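Local coordinates for protein isomaltose glucohydrolase (Kribbella flavida, PDB 5Z3E) that hydrolyses the alpha-1,6-glucosidic linkage of isomaltose from its non-reducing end, releasing beta-D-glucose and D-glucose inside the cell, at residues A[144-157]-A[184-198]. The protein carries 1 engineered substitution. Residues are numbered along the deposited sequence; the frame is centred on the assembly and turned at random.
Sequences PWWDFQTDGYGMWL and YLLAFWDRPCYDWWE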
loop_
_atom_site.group_PDB
_atom_site.type_symbol
_atom_site.label_atom_id
_atom_site.label_comp_id
_atom_site.label_asym_id
_atom_site.label_seq_id
_atom_site.Cartn_x
_atom_site.Cartn_y
_atom_site.Cartn_z
ATOM N N PRO A 144 15.434 -11.321 0.189
ATOM C CA PRO A 144 14.047 -11.755 0.293
ATOM C C PRO A 144 13.847 -12.976 1.174
ATOM O O PRO A 144 12.722 -13.236 1.568
ATOM C CB PRO A 144 13.618 -12.027 -1.148
ATOM C CG PRO A 144 14.850 -12.263 -1.869
ATOM C CD PRO A 144 15.916 -11.390 -1.200
ATOM N N TRP A 145 14.896 -13.708 1.560
ATOM C CA TRP A 145 14.664 -14.716 2.576
ATOM C C TRP A 145 14.010 -14.085 3.817
ATOM O O TRP A 145 13.146 -14.699 4.461
ATOM C CB TRP A 145 15.964 -15.443 2.977
ATOM C CG TRP A 145 15.695 -16.459 4.015
ATOM C CD1 TRP A 145 15.885 -16.357 5.359
ATOM C CD2 TRP A 145 14.995 -17.690 3.821
ATOM N NE1 TRP A 145 15.361 -17.438 6.012
ATOM C CE2 TRP A 145 14.789 -18.284 5.092
ATOM C CE3 TRP A 145 14.482 -18.355 2.700
ATOM C CZ2 TRP A 145 14.120 -19.483 5.258
ATOM C CZ3 TRP A 145 13.798 -19.537 2.868
ATOM C CH2 TRP A 145 13.626 -20.090 4.133
ATOM N N TRP A 146 14.474 -12.888 4.178
ATOM C CA TRP A 146 14.053 -12.230 5.390
ATOM C C TRP A 146 12.855 -11.307 5.231
ATOM O O TRP A 146 12.283 -10.906 6.244
ATOM C CB TRP A 146 15.219 -11.457 6.014
ATOM C CG TRP A 146 16.349 -12.318 6.363
ATOM C CD1 TRP A 146 17.534 -12.363 5.751
ATOM C CD2 TRP A 146 16.388 -13.277 7.414
ATOM N NE1 TRP A 146 18.340 -13.283 6.362
ATOM C CE2 TRP A 146 17.650 -13.884 7.390
ATOM C CE3 TRP A 146 15.441 -13.685 8.355
ATOM C CZ2 TRP A 146 18.050 -14.878 8.299
ATOM C CZ3 TRP A 146 15.790 -14.690 9.226
ATOM C CH2 TRP A 146 17.086 -15.249 9.214
ATOM N N ASP A 147 12.460 -10.963 4.001
ATOM C CA ASP A 147 11.378 -10.026 3.824
ATOM C C ASP A 147 10.527 -10.240 2.575
ATOM O O ASP A 147 9.779 -9.323 2.203
ATOM C CB ASP A 147 11.880 -8.579 3.901
ATOM C CG ASP A 147 12.717 -8.192 2.712
ATOM O OD1 ASP A 147 12.897 -9.017 1.800
ATOM O OD2 ASP A 147 13.193 -7.024 2.686
ATOM N N PHE A 148 10.543 -11.430 2.007
ATOM C CA PHE A 148 9.766 -11.774 0.815
ATOM C C PHE A 148 8.308 -11.310 0.926
ATOM O O PHE A 148 7.583 -11.715 1.843
ATOM C CB PHE A 148 9.779 -13.299 0.606
ATOM C CG PHE A 148 8.871 -13.775 -0.484
ATOM C CD1 PHE A 148 8.915 -13.234 -1.757
ATOM C CD2 PHE A 148 7.966 -14.792 -0.249
ATOM C CE1 PHE A 148 8.057 -13.656 -2.742
ATOM C CE2 PHE A 148 7.098 -15.221 -1.247
ATOM C CZ PHE A 148 7.145 -14.655 -2.483
ATOM N N GLN A 149 7.876 -10.505 -0.049
ATOM C CA GLN A 149 6.535 -9.933 -0.105
ATOM C C GLN A 149 6.104 -9.867 -1.556
ATOM O O GLN A 149 6.917 -9.469 -2.410
ATOM C CB GLN A 149 6.509 -8.490 0.430
ATOM C CG GLN A 149 6.719 -8.385 1.940
ATOM C CD GLN A 149 6.764 -6.937 2.439
ATOM O OE1 GLN A 149 7.113 -6.036 1.703
ATOM N NE2 GLN A 149 6.404 -6.712 3.683
ATOM N N THR A 150 4.836 -10.137 -1.842
ATOM C CA THR A 150 4.302 -9.965 -3.190
ATOM C C THR A 150 3.362 -8.772 -3.328
ATOM O O THR A 150 2.972 -8.439 -4.445
ATOM C CB THR A 150 3.606 -11.239 -3.628
ATOM O OG1 THR A 150 2.693 -11.579 -2.599
ATOM C CG2 THR A 150 4.621 -12.361 -3.901
ATOM N N ASP A 151 2.973 -8.137 -2.223
ATOM C CA ASP A 151 1.951 -7.087 -2.294
ATOM C C ASP A 151 2.347 -5.924 -3.177
ATOM O O ASP A 151 1.499 -5.352 -3.875
ATOM C CB ASP A 151 1.577 -6.566 -0.897
ATOM C CG ASP A 151 2.720 -5.937 -0.174
ATOM O OD1 ASP A 151 3.662 -6.681 0.174
ATOM O OD2 ASP A 151 2.700 -4.701 0.009
ATOM N N GLY A 152 3.613 -5.521 -3.133
ATOM C CA GLY A 152 4.009 -4.299 -3.803
ATOM C C GLY A 152 3.838 -4.360 -5.305
ATOM O O GLY A 152 3.523 -3.366 -5.954
ATOM N N TYR A 153 4.046 -5.539 -5.888
ATOM C CA TYR A 153 3.868 -5.709 -7.315
ATOM C C TYR A 153 2.405 -5.545 -7.706
ATOM O O TYR A 153 2.095 -4.971 -8.750
ATOM C CB TYR A 153 4.440 -7.090 -7.757
ATOM C CG TYR A 153 5.928 -7.171 -7.465
ATOM C CD1 TYR A 153 6.850 -6.536 -8.288
ATOM C CD2 TYR A 153 6.433 -7.810 -6.355
ATOM C CE1 TYR A 153 8.195 -6.504 -7.976
ATOM C CE2 TYR A 153 7.766 -7.776 -6.030
ATOM C CZ TYR A 153 8.666 -7.092 -6.833
ATOM O OH TYR A 153 10.001 -6.972 -6.561
ATOM N N GLY A 154 1.491 -6.053 -6.871
ATOM C CA GLY A 154 0.070 -5.847 -7.116
ATOM C C GLY A 154 -0.321 -4.387 -6.991
ATOM O O GLY A 154 -1.085 -3.853 -7.805
ATOM N N MET A 155 0.185 -3.715 -5.957
ATOM C CA MET A 155 -0.096 -2.302 -5.788
ATOM C C MET A 155 0.388 -1.505 -6.974
ATOM O O MET A 155 -0.289 -0.571 -7.416
ATOM C CB MET A 155 0.516 -1.777 -4.501
ATOM C CG MET A 155 0.010 -2.493 -3.279
ATOM S SD MET A 155 0.327 -1.517 -1.828
ATOM C CE MET A 155 -0.111 -2.652 -0.521
ATOM N N TRP A 156 1.568 -1.830 -7.509
ATOM C CA TRP A 156 2.077 -1.033 -8.612
ATOM C C TRP A 156 1.158 -1.146 -9.824
ATOM O O TRP A 156 0.841 -0.148 -10.474
ATOM C CB TRP A 156 3.506 -1.413 -8.994
ATOM C CG TRP A 156 3.965 -0.514 -10.110
ATOM C CD1 TRP A 156 4.063 0.832 -10.053
ATOM C CD2 TRP A 156 4.229 -0.866 -11.472
ATOM N NE1 TRP A 156 4.404 1.355 -11.263
ATOM C CE2 TRP A 156 4.501 0.335 -12.162
ATOM C CE3 TRP A 156 4.274 -2.078 -12.179
ATOM C CZ2 TRP A 156 4.853 0.354 -13.517
ATOM C CZ3 TRP A 156 4.615 -2.039 -13.518
ATOM C CH2 TRP A 156 4.901 -0.833 -14.172
ATOM N N LEU A 157 0.710 -2.367 -10.149
ATOM C CA LEU A 157 -0.216 -2.531 -11.260
ATOM C C LEU A 157 -1.457 -1.672 -11.068
ATOM O O LEU A 157 -1.915 -0.986 -11.993
ATOM C CB LEU A 157 -0.610 -3.992 -11.398
ATOM C CG LEU A 157 0.492 -4.927 -11.898
ATOM C CD1 LEU A 157 -0.065 -6.343 -11.960
ATOM C CD2 LEU A 157 1.037 -4.515 -13.259
ATOM N N TYR A 184 4.777 -12.542 -12.985
ATOM C CA TYR A 184 5.226 -12.912 -11.646
ATOM C C TYR A 184 4.030 -13.207 -10.737
ATOM O O TYR A 184 4.005 -14.239 -10.048
ATOM C CB TYR A 184 6.077 -11.770 -11.111
ATOM C CG TYR A 184 6.728 -12.020 -9.769
ATOM C CD1 TYR A 184 7.726 -12.961 -9.611
ATOM C CD2 TYR A 184 6.385 -11.268 -8.651
ATOM C CE1 TYR A 184 8.363 -13.153 -8.400
ATOM C CE2 TYR A 184 7.022 -11.433 -7.438
ATOM C CZ TYR A 184 8.023 -12.368 -7.314
ATOM O OH TYR A 184 8.734 -12.559 -6.167
ATOM N N LEU A 185 3.048 -12.311 -10.712
ATOM C CA LEU A 185 1.910 -12.498 -9.835
ATOM C C LEU A 185 1.029 -13.660 -10.224
ATOM O O LEU A 185 0.503 -14.355 -9.355
ATOM C CB LEU A 185 1.097 -11.213 -9.747
ATOM C CG LEU A 185 1.790 -10.055 -9.040
ATOM C CD1 LEU A 185 0.952 -8.811 -9.133
ATOM C CD2 LEU A 185 2.116 -10.411 -7.602
ATOM N N LEU A 186 0.858 -13.909 -11.525
ATOM C CA LEU A 186 0.048 -15.054 -11.931
ATOM C C LEU A 186 0.671 -16.354 -11.421
ATOM O O LEU A 186 -0.041 -17.299 -11.116
ATOM C CB LEU A 186 -0.143 -15.098 -13.443
ATOM C CG LEU A 186 -0.999 -13.988 -14.036
ATOM C CD1 LEU A 186 -0.974 -14.098 -15.547
ATOM C CD2 LEU A 186 -2.425 -14.028 -13.542
ATOM N N ALA A 187 1.996 -16.411 -11.356
ATOM C CA ALA A 187 2.689 -17.595 -10.871
ATOM C C ALA A 187 2.685 -17.728 -9.362
ATOM O O ALA A 187 2.678 -18.854 -8.858
ATOM C CB ALA A 187 4.117 -17.587 -11.372
ATOM N N PHE A 188 2.741 -16.614 -8.630
ATOM C CA PHE A 188 3.085 -16.652 -7.210
ATOM C C PHE A 188 2.045 -16.054 -6.279
ATOM O O PHE A 188 2.295 -15.926 -5.080
ATOM C CB PHE A 188 4.466 -16.029 -6.991
ATOM C CG PHE A 188 5.560 -16.767 -7.697
ATOM C CD1 PHE A 188 5.823 -18.083 -7.389
ATOM C CD2 PHE A 188 6.321 -16.162 -8.685
ATOM C CE1 PHE A 188 6.805 -18.772 -8.025
ATOM C CE2 PHE A 188 7.303 -16.852 -9.335
ATOM C CZ PHE A 188 7.552 -18.148 -9.020
ATOM N N TRP A 189 0.857 -15.730 -6.779
ATOM C CA TRP A 189 -0.145 -15.094 -5.947
ATOM C C TRP A 189 -0.531 -15.913 -4.723
ATOM O O TRP A 189 -0.898 -15.330 -3.704
ATOM C CB TRP A 189 -1.378 -14.766 -6.756
ATOM C CG TRP A 189 -2.104 -15.957 -7.182
ATOM C CD1 TRP A 189 -1.927 -16.674 -8.336
ATOM C CD2 TRP A 189 -3.148 -16.618 -6.456
ATOM N NE1 TRP A 189 -2.799 -17.723 -8.375
ATOM C CE2 TRP A 189 -3.550 -17.702 -7.219
ATOM C CE3 TRP A 189 -3.767 -16.396 -5.213
ATOM C CZ2 TRP A 189 -4.600 -18.558 -6.804
ATOM C CZ3 TRP A 189 -4.756 -17.230 -4.784
ATOM C CH2 TRP A 189 -5.140 -18.303 -5.567
ATOM N N ASP A 190 -0.492 -17.238 -4.827
ATOM C CA ASP A 190 -0.990 -18.121 -3.794
ATOM C C ASP A 190 0.098 -18.613 -2.856
ATOM O O ASP A 190 -0.169 -19.461 -1.990
ATOM C CB ASP A 190 -1.750 -19.290 -4.365
ATOM C CG ASP A 190 -0.920 -20.183 -5.226
ATOM O OD1 ASP A 190 0.135 -19.777 -5.703
ATOM O OD2 ASP A 190 -1.390 -21.370 -5.421
ATOM N N ARG A 191 1.292 -18.060 -2.964
ATOM C CA ARG A 191 2.403 -18.431 -2.116
ATOM C C ARG A 191 2.347 -17.684 -0.782
ATOM O O ARG A 191 2.093 -16.491 -0.753
ATOM C CB ARG A 191 3.685 -18.017 -2.845
ATOM C CG ARG A 191 4.930 -18.484 -2.268
ATOM C CD ARG A 191 6.071 -18.065 -3.191
ATOM N NE ARG A 191 7.336 -18.369 -2.634
ATOM C CZ ARG A 191 8.249 -19.155 -3.186
ATOM N NH1 ARG A 191 8.011 -19.807 -4.343
ATOM N NH2 ARG A 191 9.365 -19.236 -2.598
ATOM N N PRO A 192 2.643 -18.377 0.337
ATOM C CA PRO A 192 2.860 -17.686 1.610
ATOM C C PRO A 192 3.950 -16.626 1.470
ATOM O O PRO A 192 4.922 -16.807 0.726
ATOM C CB PRO A 192 3.284 -18.816 2.556
ATOM C CG PRO A 192 2.657 -20.079 1.977
ATOM C CD PRO A 192 2.739 -19.848 0.483
ATOM N N CYS A 193 3.819 -15.529 2.206
ATOM C CA CYS A 193 4.882 -14.554 2.244
ATOM C C CYS A 193 4.719 -13.707 3.497
ATOM O O CYS A 193 3.720 -13.811 4.214
ATOM C CB CYS A 193 4.920 -13.695 0.976
ATOM S SG CYS A 193 3.533 -12.555 0.761
ATOM N N TYR A 194 5.702 -12.850 3.781
ATOM C CA TYR A 194 5.552 -11.918 4.892
ATOM C C TYR A 194 4.439 -10.916 4.559
ATOM O O TYR A 194 4.233 -10.558 3.393
ATOM C CB TYR A 194 6.851 -11.153 5.148
ATOM C CG TYR A 194 8.041 -11.981 5.614
ATOM C CD1 TYR A 194 8.926 -12.532 4.689
ATOM C CD2 TYR A 194 8.323 -12.182 6.939
ATOM C CE1 TYR A 194 10.049 -13.248 5.066
ATOM C CE2 TYR A 194 9.505 -12.919 7.327
ATOM C CZ TYR A 194 10.323 -13.427 6.361
ATOM O OH TYR A 194 11.453 -14.126 6.755
ATOM N N ASP A 195 3.765 -10.448 5.594
ATOM C CA ASP A 195 2.727 -9.445 5.455
ATOM C C ASP A 195 3.326 -8.067 5.169
ATOM O O ASP A 195 4.550 -7.914 5.080
ATOM C CB ASP A 195 1.795 -9.470 6.655
ATOM C CG ASP A 195 2.425 -9.096 7.979
ATOM O OD1 ASP A 195 3.504 -8.500 7.989
ATOM O OD2 ASP A 195 1.750 -9.400 9.000
ATOM N N TRP A 196 2.469 -7.054 5.029
ATOM C CA TRP A 196 2.959 -5.707 4.764
ATOM C C TRP A 196 3.958 -5.275 5.814
ATOM O O TRP A 196 4.809 -4.436 5.547
ATOM C CB TRP A 196 1.862 -4.653 4.776
ATOM C CG TRP A 196 0.806 -4.677 3.706
ATOM C CD1 TRP A 196 0.525 -5.638 2.731
ATOM C CD2 TRP A 196 -0.193 -3.668 3.557
ATOM N NE1 TRP A 196 -0.576 -5.233 2.005
ATOM C CE2 TRP A 196 -1.056 -4.054 2.497
ATOM C CE3 TRP A 196 -0.436 -2.468 4.207
ATOM C CZ2 TRP A 196 -2.138 -3.267 2.090
ATOM C CZ3 TRP A 196 -1.501 -1.677 3.781
ATOM C CH2 TRP A 196 -2.340 -2.091 2.757
ATOM N N TRP A 197 3.824 -5.805 7.028
ATOM C CA TRP A 197 4.596 -5.442 8.192
ATOM C C TRP A 197 5.829 -6.312 8.391
ATOM O O TRP A 197 6.511 -6.210 9.406
ATOM C CB TRP A 197 3.706 -5.479 9.432
ATOM C CG TRP A 197 2.341 -4.900 9.228
ATOM C CD1 TRP A 197 1.162 -5.517 9.566
ATOM C CD2 TRP A 197 1.970 -3.629 8.669
ATOM N NE1 TRP A 197 0.107 -4.711 9.265
ATOM C CE2 TRP A 197 0.573 -3.548 8.717
ATOM C CE3 TRP A 197 2.687 -2.553 8.113
ATOM C CZ2 TRP A 197 -0.116 -2.422 8.279
ATOM C CZ3 TRP A 197 1.985 -1.442 7.678
ATOM C CH2 TRP A 197 0.605 -1.389 7.766
ATOM N N GLU A 198 6.151 -7.158 7.423
ATOM C CA GLU A 198 7.327 -8.046 7.497
ATOM C C GLU A 198 7.242 -9.089 8.556
ATOM O O GLU A 198 8.247 -9.451 9.176
ATOM C CB GLU A 198 8.640 -7.295 7.585
ATOM C CG GLU A 198 8.815 -6.463 6.467
ATOM C CD GLU A 198 10.149 -5.775 6.422
ATOM O OE1 GLU A 198 11.023 -6.013 7.301
ATOM O OE2 GLU A 198 10.333 -5.020 5.441
HETATM O O HOH W 1 12.311 -8.696 8.076
HETATM O O HOH W 2 13.035 -5.089 4.478
HETATM O O HOH W 3 8.593 -10.634 -4.368
HETATM O O HOH W 4 2.129 -14.274 -2.549
HETATM O O HOH W 5 2.989 -8.971 1.446
#
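The active-site region of this family 15 glycosidase forms where the loop carrying Y194 and E198, the inferred proton donor, packs on residues 145-149, among them W145, a substrate-binding residue by similarity. Y194 OH donates to W145 O at 2.9 Å, in the carbonyl plane and on a lone pair, while W146 O sits over one face of the ring, 3.2 Å from Y194 CZ. A leucine at Y194 would probably leave W145 O without this donor and W146 O without the ring it lies over. The backbones join where Y194 N donates to F148 O. One residue on, extended Q149 hydrogen-bonds through NE2, tilted from the carbonyl plane, to O of D195, the predicted proton acceptor; E198 N bonds that oxygen from the opposite face. A water bridges D147 OD2, also hydrogen-bonded to S142 OG, and E198 OE2. Deeper in, M155 CE lies over a face of W196, 3.4 Å from CZ2, and the edge of Y184 meets the face of Y153 in a T-shaped stack, planes at 70°. In the (alpha/alpha)6 barrel, helix 151-167 runs beside the end of helix 175-188, with helix 206-220 against T150, M155 and W196 and helix 74-87 against Y153 and M155.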